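Local coordinates for protein putative zinc protease (Bordetella pertussis, PDB 3IH6) that probably acts as a zinc-dependent metalloendopeptidase of the M16 family, this chain being one alpha/beta piece of the longer protein, at residues E109-S113 against Q174-V178; R58-L63 against T103-L108; L46-L51 against F116-L121; W132-Y136 against F158-R162; G22-V27 against A89-P93. All coordinates share one frame; numbering follows the deposited sequence.

Contact 1 (E109-S113 against Q174-V178)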
# COMPACT_ATOMS: atom_id res chain seq x y z
N GLU E 109 26.23 19.65 -15.26
CA GLU E 109 27.51 19.43 -15.91
C GLU E 109 28.67 20.25 -15.34
O GLU E 109 29.82 20.17 -15.83
CB GLU E 109 27.33 19.68 -17.39
CG GLU E 109 26.16 18.85 -17.93
CD GLU E 109 25.80 19.17 -19.35
OE1 GLU E 109 26.49 19.99 -20.02
OE2 GLU E 109 24.82 18.58 -19.81
N SER E 110 28.42 20.99 -14.26
CA SER E 110 29.54 21.71 -13.63
C SER E 110 29.83 21.35 -12.17
O SER E 110 30.44 22.12 -11.43
CB SER E 110 29.36 23.21 -13.82
OG SER E 110 28.32 23.67 -12.97
N LEU E 111 29.43 20.15 -11.76
CA LEU E 111 29.63 19.67 -10.40
C LEU E 111 31.13 19.58 -10.09
O LEU E 111 31.55 19.57 -8.92
CB LEU E 111 28.99 18.28 -10.24
CG LEU E 111 27.47 18.28 -10.34
CD1 LEU E 111 26.97 16.82 -10.56
CD2 LEU E 111 26.82 18.92 -9.11
N SER E 112 31.92 19.54 -11.16
CA SER E 112 33.37 19.45 -11.03
C SER E 112 33.95 20.63 -10.21
O SER E 112 34.92 20.49 -9.43
CB SER E 112 33.97 19.43 -12.44
OG SER E 112 35.31 19.00 -12.38
N SER E 113 33.35 21.79 -10.41
CA SER E 113 33.74 23.00 -9.71
C SER E 113 32.77 23.32 -8.57
O SER E 113 32.87 24.38 -7.94
CB SER E 113 33.67 24.14 -10.72
OG SER E 113 32.33 24.21 -11.21
N GLN E 174 31.33 11.54 -6.62
CA GLN E 174 31.69 12.72 -7.42
C GLN E 174 32.15 12.30 -8.81
O GLN E 174 31.65 12.79 -9.83
CB GLN E 174 32.80 13.53 -6.74
CG GLN E 174 33.24 14.80 -7.50
CD GLN E 174 32.28 15.97 -7.38
OE1 GLN E 174 31.40 15.99 -6.48
NE2 GLN E 174 32.42 16.95 -8.28
N ARG E 175 33.14 11.41 -8.85
CA ARG E 175 33.72 11.00 -10.13
C ARG E 175 32.65 10.43 -11.06
O ARG E 175 32.62 10.76 -12.25
CB ARG E 175 34.82 9.97 -9.92
CG ARG E 175 35.14 9.22 -11.21
CD ARG E 175 36.31 8.33 -11.05
NE ARG E 175 36.16 7.45 -9.89
CZ ARG E 175 35.45 6.33 -9.87
NH1 ARG E 175 34.79 5.93 -10.96
NH2 ARG E 175 35.40 5.61 -8.75
N ALA E 176 31.77 9.59 -10.52
CA ALA E 176 30.65 9.02 -11.30
C ALA E 176 29.75 10.10 -11.94
O ALA E 176 29.51 10.12 -13.15
CB ALA E 176 29.84 8.05 -10.45
N ALA E 177 29.27 11.01 -11.11
CA ALA E 177 28.41 12.08 -11.61
C ALA E 177 29.17 12.94 -12.59
O ALA E 177 28.64 13.26 -13.66
CB ALA E 177 27.91 12.94 -10.45
N VAL E 178 30.42 13.30 -12.24
CA VAL E 178 31.23 14.08 -13.20
C VAL E 178 31.48 13.41 -14.58
O VAL E 178 31.45 14.11 -15.60
CB VAL E 178 32.51 14.67 -12.58
CG1 VAL E 178 33.44 15.18 -13.68
CG2 VAL E 178 32.15 15.81 -11.64

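Contact 2 (R58-L63 against T103-L108)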
# COMPACT_ATOMS: atom_id res chain seq x y z
N ARG E 58 20.55 20.43 -5.62
CA ARG E 58 21.30 21.40 -6.44
C ARG E 58 20.35 22.05 -7.45
O ARG E 58 20.30 23.29 -7.56
CB ARG E 58 22.51 20.75 -7.14
CG ARG E 58 23.61 20.15 -6.22
CD ARG E 58 24.25 21.25 -5.30
NE ARG E 58 25.42 20.82 -4.51
CZ ARG E 58 26.68 20.82 -4.97
NH1 ARG E 58 26.94 21.20 -6.22
NH2 ARG E 58 27.67 20.40 -4.21
N LEU E 59 19.58 21.23 -8.16
CA LEU E 59 18.59 21.74 -9.09
C LEU E 59 17.57 22.70 -8.43
O LEU E 59 17.32 23.81 -8.95
CB LEU E 59 17.88 20.61 -9.85
CG LEU E 59 18.79 19.81 -10.81
CD1 LEU E 59 18.08 18.53 -11.38
CD2 LEU E 59 19.24 20.68 -11.94
N TYR E 60 16.98 22.27 -7.33
CA TYR E 60 15.96 23.09 -6.71
C TYR E 60 16.53 24.46 -6.41
O TYR E 60 15.95 25.46 -6.78
CB TYR E 60 15.37 22.42 -5.47
CG TYR E 60 14.15 23.15 -4.88
CD1 TYR E 60 12.86 22.68 -5.14
CD2 TYR E 60 14.30 24.27 -4.03
CE1 TYR E 60 11.72 23.32 -4.62
CE2 TYR E 60 13.14 24.93 -3.47
CZ TYR E 60 11.86 24.40 -3.77
OH TYR E 60 10.74 24.98 -3.26
N HIS E 61 17.70 24.49 -5.77
CA HIS E 61 18.29 25.76 -5.39
C HIS E 61 18.65 26.67 -6.58
O HIS E 61 18.55 27.89 -6.47
CB HIS E 61 19.54 25.52 -4.54
CG HIS E 61 19.99 26.74 -3.82
ND1 HIS E 61 19.35 27.21 -2.70
CD2 HIS E 61 20.98 27.62 -4.09
CE1 HIS E 61 19.94 28.32 -2.30
NE2 HIS E 61 20.93 28.59 -3.13
N ALA E 62 19.06 26.08 -7.70
CA ALA E 62 19.45 26.86 -8.88
C ALA E 62 18.24 27.41 -9.62
O ALA E 62 18.27 28.52 -10.13
CB ALA E 62 20.31 26.02 -9.82
N LEU E 63 17.15 26.63 -9.66
CA LEU E 63 16.01 26.97 -10.52
C LEU E 63 14.80 27.66 -9.87
O LEU E 63 14.07 28.38 -10.55
CB LEU E 63 15.58 25.72 -11.30
CG LEU E 63 16.73 25.05 -12.09
CD1 LEU E 63 16.32 23.74 -12.71
CD2 LEU E 63 17.19 26.01 -13.14
N THR E 103 20.14 26.81 -17.34
CA THR E 103 20.60 26.68 -15.97
C THR E 103 20.59 25.22 -15.50
O THR E 103 21.51 24.82 -14.81
CB THR E 103 19.79 27.55 -15.01
OG1 THR E 103 19.75 28.90 -15.50
CG2 THR E 103 20.40 27.52 -13.59
N LEU E 104 19.55 24.45 -15.82
CA LEU E 104 19.50 23.02 -15.44
C LEU E 104 20.74 22.24 -15.89
O LEU E 104 21.31 21.46 -15.12
CB LEU E 104 18.25 22.32 -16.03
CG LEU E 104 18.15 20.81 -15.74
CD1 LEU E 104 17.12 20.55 -14.68
CD2 LEU E 104 17.75 20.10 -17.00
N THR E 105 21.13 22.38 -17.16
CA THR E 105 22.27 21.62 -17.68
C THR E 105 23.61 22.16 -17.15
O THR E 105 24.53 21.40 -16.89
CB THR E 105 22.33 21.59 -19.22
OG1 THR E 105 22.40 22.93 -19.72
CG2 THR E 105 21.14 20.86 -19.82
N ALA E 106 23.72 23.48 -16.99
CA ALA E 106 24.92 24.05 -16.33
C ALA E 106 25.15 23.48 -14.93
O ALA E 106 26.27 23.20 -14.55
CB ALA E 106 24.88 25.55 -16.29
N THR E 107 24.08 23.26 -14.17
CA THR E 107 24.25 22.79 -12.77
C THR E 107 24.72 21.36 -12.80
O THR E 107 25.61 20.95 -12.05
CB THR E 107 22.89 22.83 -12.00
OG1 THR E 107 22.32 24.13 -12.08
CG2 THR E 107 23.04 22.37 -10.54
N LEU E 108 24.09 20.59 -13.69
CA LEU E 108 24.36 19.16 -13.80
C LEU E 108 25.78 18.89 -14.27
O LEU E 108 26.45 18.03 -13.72
CB LEU E 108 23.36 18.49 -14.74
CG LEU E 108 21.91 18.38 -14.27
CD1 LEU E 108 20.97 17.86 -15.39
CD2 LEU E 108 21.76 17.58 -12.99

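Contact 3 (L46-L51 against F116-L121)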
# COMPACT_ATOMS: atom_id res chain seq x y z
N LEU E 46 22.85 7.76 -6.33
CA LEU E 46 22.95 8.69 -5.17
C LEU E 46 23.00 10.16 -5.59
O LEU E 46 22.33 10.98 -4.99
CB LEU E 46 24.15 8.35 -4.32
CG LEU E 46 24.13 6.94 -3.72
CD1 LEU E 46 25.52 6.56 -3.17
CD2 LEU E 46 23.03 6.88 -2.66
N ALA E 47 23.77 10.46 -6.65
CA ALA E 47 23.87 11.80 -7.22
C ALA E 47 22.53 12.39 -7.63
O ALA E 47 22.26 13.58 -7.35
CB ALA E 47 24.77 11.76 -8.41
N ALA E 48 21.70 11.61 -8.34
CA ALA E 48 20.43 12.17 -8.80
C ALA E 48 19.56 12.62 -7.62
O ALA E 48 18.83 13.59 -7.73
CB ALA E 48 19.71 11.18 -9.71
N THR E 49 19.68 11.94 -6.49
CA THR E 49 18.95 12.35 -5.28
C THR E 49 19.54 13.64 -4.72
O THR E 49 18.80 14.49 -4.24
CB THR E 49 19.09 11.29 -4.16
OG1 THR E 49 18.46 10.09 -4.55
CG2 THR E 49 18.47 11.75 -2.86
N ILE E 50 20.87 13.78 -4.76
CA ILE E 50 21.48 15.01 -4.30
C ILE E 50 21.06 16.17 -5.20
O ILE E 50 20.83 17.25 -4.71
CB ILE E 50 23.02 14.93 -4.28
CG1 ILE E 50 23.50 13.94 -3.19
CG2 ILE E 50 23.63 16.37 -4.14
CD1 ILE E 50 24.96 13.50 -3.38
N LEU E 51 20.97 15.93 -6.50
CA LEU E 51 20.63 16.96 -7.48
C LEU E 51 19.18 17.37 -7.49
O LEU E 51 18.85 18.53 -7.81
CB LEU E 51 21.02 16.51 -8.92
CG LEU E 51 22.54 16.30 -9.01
CD1 LEU E 51 22.90 15.33 -10.11
CD2 LEU E 51 23.30 17.63 -9.14
N PHE E 116 30.01 17.64 -4.48
CA PHE E 116 29.19 17.16 -3.39
C PHE E 116 29.89 17.30 -2.02
O PHE E 116 31.11 17.05 -1.88
CB PHE E 116 28.84 15.69 -3.66
CG PHE E 116 28.03 15.46 -4.92
CD1 PHE E 116 28.30 14.38 -5.75
CD2 PHE E 116 27.00 16.33 -5.28
CE1 PHE E 116 27.55 14.16 -6.92
CE2 PHE E 116 26.24 16.12 -6.49
CZ PHE E 116 26.52 15.06 -7.29
N SER E 117 29.10 17.69 -1.02
CA SER E 117 29.52 17.71 0.37
C SER E 117 29.30 16.34 0.98
O SER E 117 28.46 15.56 0.47
CB SER E 117 28.68 18.71 1.14
OG SER E 117 27.35 18.20 1.27
N GLN E 118 30.00 16.07 2.09
CA GLN E 118 29.84 14.81 2.85
C GLN E 118 28.39 14.65 3.30
O GLN E 118 27.81 13.56 3.15
CB GLN E 118 30.77 14.75 4.09
CG GLN E 118 30.90 13.38 4.77
CD GLN E 118 31.07 12.22 3.80
OE1 GLN E 118 31.82 12.30 2.82
NE2 GLN E 118 30.34 11.13 4.04
N GLU E 119 27.85 15.75 3.82
CA GLU E 119 26.44 15.84 4.28
C GLU E 119 25.43 15.53 3.16
O GLU E 119 24.38 14.91 3.39
CB GLU E 119 26.20 17.26 4.85
CG GLU E 119 24.80 17.50 5.46
CD GLU E 119 24.64 18.92 6.01
OE1 GLU E 119 25.67 19.58 6.23
OE2 GLU E 119 23.49 19.38 6.23
N GLU E 120 25.75 15.96 1.95
CA GLU E 120 24.85 15.68 0.81
C GLU E 120 24.80 14.20 0.49
O GLU E 120 23.72 13.65 0.14
CB GLU E 120 25.26 16.45 -0.43
CG GLU E 120 24.72 17.86 -0.37
CD GLU E 120 25.31 18.76 -1.43
OE1 GLU E 120 26.45 18.50 -1.87
OE2 GLU E 120 24.60 19.71 -1.84
N LEU E 121 25.98 13.57 0.61
CA LEU E 121 26.11 12.15 0.37
C LEU E 121 25.37 11.38 1.45
O LEU E 121 24.70 10.37 1.16
CB LEU E 121 27.57 11.69 0.31
CG LEU E 121 27.81 10.16 0.25
CD1 LEU E 121 27.12 9.50 -0.93
CD2 LEU E 121 29.27 9.91 0.17

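Contact 4 (W132-Y136 against F158-R162)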
# COMPACT_ATOMS: atom_id res chain seq x y z
N TRP E 132 15.80 0.50 0.66
CA TRP E 132 16.33 -0.86 0.59
C TRP E 132 15.81 -1.76 1.73
O TRP E 132 15.45 -2.90 1.48
CB TRP E 132 17.87 -0.89 0.54
CG TRP E 132 18.38 -2.29 0.17
CD1 TRP E 132 18.67 -2.77 -1.10
CD2 TRP E 132 18.59 -3.40 1.06
NE1 TRP E 132 19.07 -4.08 -1.03
CE2 TRP E 132 19.01 -4.50 0.28
CE3 TRP E 132 18.46 -3.57 2.45
CZ2 TRP E 132 19.33 -5.74 0.85
CZ3 TRP E 132 18.76 -4.81 3.00
CH2 TRP E 132 19.19 -5.87 2.20
N GLN E 133 15.79 -1.24 2.96
CA GLN E 133 15.37 -1.99 4.14
C GLN E 133 13.88 -2.24 4.05
O GLN E 133 13.39 -3.26 4.53
CB GLN E 133 15.67 -1.21 5.43
CG GLN E 133 17.15 -1.13 5.88
CD GLN E 133 17.86 -2.51 5.97
OE1 GLN E 133 17.22 -3.55 6.22
NE2 GLN E 133 19.19 -2.51 5.78
N GLN E 134 13.15 -1.31 3.44
CA GLN E 134 11.70 -1.50 3.29
C GLN E 134 11.42 -2.59 2.29
O GLN E 134 10.49 -3.40 2.49
CB GLN E 134 10.99 -0.19 2.94
CG GLN E 134 10.81 0.70 4.15
CD GLN E 134 10.47 2.14 3.79
OE1 GLN E 134 9.78 2.39 2.81
NE2 GLN E 134 10.94 3.08 4.60
N THR E 135 12.21 -2.64 1.22
CA THR E 135 12.12 -3.71 0.23
C THR E 135 12.43 -5.06 0.83
O THR E 135 11.65 -6.00 0.71
CB THR E 135 13.06 -3.47 -0.94
OG1 THR E 135 12.52 -2.42 -1.74
CG2 THR E 135 13.18 -4.71 -1.80
N TYR E 136 13.57 -5.13 1.51
CA TYR E 136 14.09 -6.38 2.08
C TYR E 136 13.17 -7.03 3.15
O TYR E 136 13.13 -8.28 3.28
CB TYR E 136 15.52 -6.10 2.57
CG TYR E 136 16.13 -7.20 3.40
CD1 TYR E 136 16.61 -8.37 2.80
CD2 TYR E 136 16.23 -7.08 4.79
CE1 TYR E 136 17.17 -9.39 3.57
CE2 TYR E 136 16.79 -8.09 5.56
CZ TYR E 136 17.26 -9.24 4.95
OH TYR E 136 17.81 -10.24 5.72
N PHE E 158 21.16 -7.14 -6.13
CA PHE E 158 20.25 -6.74 -5.03
C PHE E 158 21.01 -6.48 -3.74
O PHE E 158 20.80 -5.45 -3.07
CB PHE E 158 19.11 -7.76 -4.80
CG PHE E 158 18.20 -7.37 -3.66
CD1 PHE E 158 17.47 -6.19 -3.71
CD2 PHE E 158 18.12 -8.15 -2.53
CE1 PHE E 158 16.66 -5.82 -2.66
CE2 PHE E 158 17.30 -7.77 -1.47
CZ PHE E 158 16.57 -6.60 -1.54
N PHE E 159 21.95 -7.38 -3.41
CA PHE E 159 22.75 -7.21 -2.23
C PHE E 159 23.99 -6.36 -2.42
O PHE E 159 24.39 -5.62 -1.51
CB PHE E 159 23.13 -8.57 -1.64
CG PHE E 159 21.95 -9.36 -1.21
CD1 PHE E 159 21.30 -9.05 -0.01
CD2 PHE E 159 21.45 -10.36 -2.02
CE1 PHE E 159 20.18 -9.78 0.38
CE2 PHE E 159 20.35 -11.08 -1.62
CZ PHE E 159 19.72 -10.78 -0.42
N LEU E 160 24.59 -6.48 -3.60
CA LEU E 160 25.84 -5.79 -3.87
C LEU E 160 25.64 -4.28 -3.94
O LEU E 160 26.47 -3.54 -3.40
CB LEU E 160 26.53 -6.33 -5.13
CG LEU E 160 27.81 -5.63 -5.65
CD1 LEU E 160 28.99 -5.63 -4.65
CD2 LEU E 160 28.24 -6.26 -7.00
N GLN E 161 24.52 -3.85 -4.56
CA GLN E 161 24.22 -2.42 -4.70
C GLN E 161 24.10 -1.82 -3.31
O GLN E 161 24.67 -0.77 -3.03
CB GLN E 161 22.95 -2.13 -5.55
CG GLN E 161 22.94 -2.52 -7.07
CD GLN E 161 24.09 -1.97 -7.92
OE1 GLN E 161 25.20 -1.78 -7.43
NE2 GLN E 161 23.83 -1.75 -9.22
N ARG E 162 23.41 -2.53 -2.41
CA ARG E 162 23.31 -2.14 -1.01
C ARG E 162 24.69 -1.96 -0.38
O ARG E 162 24.94 -0.95 0.30
CB ARG E 162 22.50 -3.18 -0.21
CG ARG E 162 21.95 -2.67 1.11
CD ARG E 162 22.86 -2.97 2.26
NE ARG E 162 22.90 -4.40 2.49
CZ ARG E 162 22.67 -4.97 3.67
NH1 ARG E 162 22.72 -6.30 3.77
NH2 ARG E 162 22.42 -4.23 4.73
O HOH W 1 21.50 -1.18 5.31

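Contact 5 (G22-V27 against A89-P93)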
# COMPACT_ATOMS: atom_id res chain seq x y z
N GLY E 22 -1.72 29.36 -20.40
CA GLY E 22 -1.83 27.92 -20.63
C GLY E 22 -1.68 27.10 -19.36
O GLY E 22 -2.21 27.47 -18.31
N GLY E 23 -0.95 25.98 -19.48
CA GLY E 23 -0.73 25.05 -18.38
C GLY E 23 0.71 25.07 -17.88
O GLY E 23 1.26 26.14 -17.61
N THR E 24 1.33 23.90 -17.75
CA THR E 24 2.67 23.86 -17.20
C THR E 24 3.69 23.30 -18.18
O THR E 24 3.72 22.09 -18.43
CB THR E 24 2.72 23.09 -15.87
OG1 THR E 24 1.99 23.82 -14.88
CG2 THR E 24 4.14 22.89 -15.41
N PRO E 25 4.55 24.17 -18.73
CA PRO E 25 5.66 23.66 -19.53
C PRO E 25 6.69 22.90 -18.68
O PRO E 25 6.84 23.16 -17.49
CB PRO E 25 6.26 24.93 -20.14
CG PRO E 25 5.15 25.93 -20.09
CD PRO E 25 4.47 25.64 -18.79
N LEU E 26 7.34 21.93 -19.31
CA LEU E 26 8.41 21.17 -18.71
C LEU E 26 9.56 21.17 -19.67
O LEU E 26 9.35 21.05 -20.88
CB LEU E 26 7.97 19.73 -18.41
CG LEU E 26 6.99 19.63 -17.25
CD1 LEU E 26 5.73 18.86 -17.63
CD2 LEU E 26 7.65 19.09 -15.98
N VAL E 27 10.77 21.34 -19.15
CA VAL E 27 11.98 21.11 -19.91
C VAL E 27 12.75 20.01 -19.25
O VAL E 27 12.53 19.73 -18.05
CB VAL E 27 12.86 22.37 -20.08
CG1 VAL E 27 12.14 23.35 -20.98
CG2 VAL E 27 13.23 23.01 -18.74
N ALA E 89 12.77 20.34 -15.20
CA ALA E 89 12.19 21.40 -14.40
C ALA E 89 10.79 21.66 -14.86
O ALA E 89 10.49 21.53 -16.05
CB ALA E 89 13.04 22.71 -14.44
N GLN E 90 9.95 22.00 -13.90
CA GLN E 90 8.56 22.31 -14.12
C GLN E 90 8.46 23.83 -14.19
O GLN E 90 8.93 24.52 -13.29
CB GLN E 90 7.78 21.78 -12.92
CG GLN E 90 6.35 21.42 -13.21
CD GLN E 90 5.59 20.96 -11.96
OE1 GLN E 90 6.01 21.20 -10.83
NE2 GLN E 90 4.47 20.31 -12.17
N LEU E 91 7.87 24.36 -15.26
CA LEU E 91 7.70 25.79 -15.43
C LEU E 91 6.26 26.31 -15.28
O LEU E 91 5.28 25.58 -15.41
CB LEU E 91 8.30 26.25 -16.76
CG LEU E 91 9.81 26.48 -16.85
CD1 LEU E 91 10.63 25.30 -16.35
CD2 LEU E 91 10.24 26.82 -18.26
N GLN E 92 6.18 27.59 -14.98
CA GLN E 92 4.96 28.35 -14.91
C GLN E 92 4.84 28.94 -16.30
O GLN E 92 5.85 29.07 -16.99
CB GLN E 92 5.20 29.49 -13.93
CG GLN E 92 4.00 30.23 -13.41
CD GLN E 92 4.13 30.47 -11.92
OE1 GLN E 92 4.96 29.82 -11.27
NE2 GLN E 92 3.32 31.38 -11.38
N PRO E 93 3.60 29.29 -16.71
CA PRO E 93 3.45 30.03 -17.95
C PRO E 93 4.17 31.35 -17.83
O PRO E 93 4.08 32.01 -16.79
CB PRO E 93 1.94 30.28 -18.04
CG PRO E 93 1.33 29.24 -17.18
CD PRO E 93 2.29 29.02 -16.07

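Contact 1 (E109-S113 against Q174-V178)
Leu-111 and Ser-112 meet Gln-174 and Val-178 where a short 3-10 turn, in the loop joining helices 97-109 and 118-136, rests against helix 170-180. Leu-111 has the most surface buried here, and it uses both its backbone and its side chain. Its carbonyl O accepts a hydrogen bond from Gln-174 NE2 at 2.8 Å. The amide nitrogen approaches from above the carbonyl plane, 65° out of it, rather than along a lone pair, while Leu-111 O lies almost in the amide plane of Gln-174. Gln-174 reaches this position by leaving its helix with CG anti to the backbone N and then bending at chi2 (77°), which carries the amide outward from the helix to the 3-10 turn. The other end of the same amide, OE1, accepts from the backbone N of Phe-116, so both ends are held and the flip of the group is fixed. Beside the polar link the leucine points its side chain at the helix. Leu-111 CD1 touches Ala-177 CB at 4.0 Å, and Leu-51 and Phe-116 also pack on this leucine. Val-178 completes the contact with a single branch: its CG2 lies 4.2 Å from Leu-111 CB and 3.8 Å from Ser-112 N. Here Ser-112, which is exposed, brings its CB to the same methyl. The turn is also braced from within: Ser-113 N donates to Ser-110 O, and Ser-113 OG donates to Ser-110 O at 2.8 Å, in the carbonyl plane.

Contact 2 (R58-L63 against T103-L108)
A helix pair on one face of the antiparallel sheet, formed by helices 58-63 and 97-109, meets through Leu-59, Ala-62 and Leu-63 against Thr-103, Leu-104 and Thr-107. The axes of the two short segments approach to 9.8 Å, with N-to-C directions 137° from each other. Four leucines form the inner, sheet-side part. Leu-104 CD1 meets the ends of two of them, 3.8 Å from Leu-63 CD1 and only 3.5 Å from Leu-59 CD2, a tight carbon pair. Leu-59 CD1 continues the row to Leu-108 CD2, the two side chains crossing at about a right angle. Phe-87 of strand 84-90 touches both Leu-59 and Leu-108, which ties the two helices to the same strand. Farther from the sheet, threonines offer their methyl branches. Leu-63 CD2 slides past Thr-103, reaching its CB at 3.6 Å, and Thr-107 CG2 touches Arg-58 CB. In Thr-107 the methyl is the branch anti to N (chi1 -55° for OG1), which aims it across the interface. The hydroxyl serves its own helix, although Ala-62 CB lies 3.6 Å from Thr-107 OG1. Thr-107 OG1 donates to Thr-103 O at 2.9 Å, while Thr-107 N reaches that oxygen from the opposite face of its carbonyl plane.

Contact 3 (L46-L51 against F116-L121)
This is a buried, largely apolar contact where helix 39-52 meets the start of helix 118-136, with Ile-50 wedged between Phe-116 and Glu-120. The isoleucine uses both branches. Its CD1 sits over the centre of the Phe-116 ring, 4.0 Å from the centroid, a CH-pi contact, while CG2 reaches the rim at Phe-116 CE2 (3.5 Å). On its other flank Ile-50 CG1 lies against the backbone, 3.3 Å from Glu-120 O. With CG1 beside the backbone N and CG2 in the anti position (chi1 -68°), the two branches spread across the ring. Leu-51 CD2 meets the ring at its edge, and Ala-47 CB approaches Phe-116 CZ obliquely. One helical turn back, the methyls Leu-46 CD1 and Leu-121 CD1 touch at 4.0 Å.

The carboxylate that flanks this cluster also closes the helix start. Ser-117 is the N-cap of a capping box: its OG accepts from Glu-120 N at 2.8 Å, and Glu-120 OE1 accepts in return from Ser-117 N along a nearly straight bond (173°). The latter oxygen is met on its anti side. The other oxygen, Glu-120 OE2, forms a salt bridge with Arg-58, which would probably keep the carboxylate charged. Leu-170 and Ala-177 of helix 170-180 also pack on Phe-116, while Leu-51 and Ala-48 rest on Phe-87 of strand 84-90, so helix 39-52 has the sheet on one flank and helix 118-136 on another, with helix 170-180 joining at Phe-116.

Contact 4 (W132-Y136 against F158-R162)
Trp-132 stands between Arg-162 and Phe-158, which cover opposite faces of its indole. On one face the arginine spreads over both rings. Arg-162 CG sits over the five-membered ring, 3.5 Å from its centroid, a CH-pi contact, and the guanidinium lies flat beyond it, its plane 15° from that of the indole. The guanidinium makes an off-centre cation-pi contact, with Arg-162 CZ 4.3 Å from the centroid of the six-membered ring. The arginine folds back over the indole through bends at chi2 and chi3. On the other face, the Phe-158 ring makes an offset stack with the five-membered ring, centroids 4.5 Å apart; Tyr-136 CB shares the Phe-158 side. One hydrogen bond fixes the indole's rotation: Trp-132 NE1 donates to Phe-158 O at 3.0 Å, tilted from the carbonyl plane. A water accepts from Gln-133 NE2 at 2.7 Å and from Arg-162 NH2, bridging the two. Apolar contacts finish the pairing: Thr-135 CG2 meets Phe-158 CE1 at 3.8 Å, and Phe-159 CD1 approaches Trp-132 CZ2. The Tyr-136 hydroxyl is bonded to Gln-90 of a neighbouring subunit. Together these groups join a nearly antiparallel pair of helices, 118-136 and 157-167, in the helical part of the chain away from the sheet.

Contact 5 (G22-V27 against A89-P93)
Gln-90 lies opposite Leu-26 in an antiparallel, non-hydrogen-bonded pair, and its side chain runs across the sheet face from there. Gln-90 CB meets Leu-26 CD2 at 4.1 Å. The next atom, CG, is turned anti to the main-chain nitrogen (chi1 -153°), which carries it to two side chains: Gln-90 CG is 3.8 Å from Leu-26 CD2 and 3.4 Å from Thr-24 CG2. From there the chain runs extended, and NE2 passes the same Thr-24 methyl more loosely. Tyr-4 of strand 2-6 touches both Leu-26 and Gln-90 on this face. Backbone bonds hold the pairing. Val-27 and Ala-89 form the hydrogen-bonded pair, with Ala-89 N donating to Val-27 O at 2.9 Å and Val-27 N to Ala-89 O. Leu-91 N adds a third bond to Pro-25 O at 2.7 Å, just past the regular strands. On the Val-27 face, Val-27 CG2 approaches Ala-89 CB and Leu-91 CD1 (4.2 Å), and helix 97-109 packs there through Gln-97. Beyond, the Pro-93 ring rests beside the Gly-23 backbone. Strands 26-32 and 84-90 are thus neighbours in the five-stranded antiparallel sheet, with helices packed on the Val-27 face, in the alpha/beta layout of M16 domains.

Contact 3 is in touch with contacts 1 and 2, whose centres lie about 11 and 14 Å away. Contact 1 reaches the Phe-116 ring twice, Leu-111 CD1 to Phe-116 CZ and Ala-177 CB to Phe-116 CE1, each 3.7 Å, and Leu-59 N of contact 2 is probably hydrogen-bonded to Leu-51 O, 2.8 Å away. Contact 2 leads on to the strand ends at contact 5 through Leu-63 CD1 and Ala-89 CB, 3.8 Å apart. Contact 4 stands apart: it shares helix 118-136 with contact 3, yet the nearest atoms of the two are about 7 Å apart, and it lies across the chain centre from contact 5, about 35 Å between centres. None of the five contains a metal site.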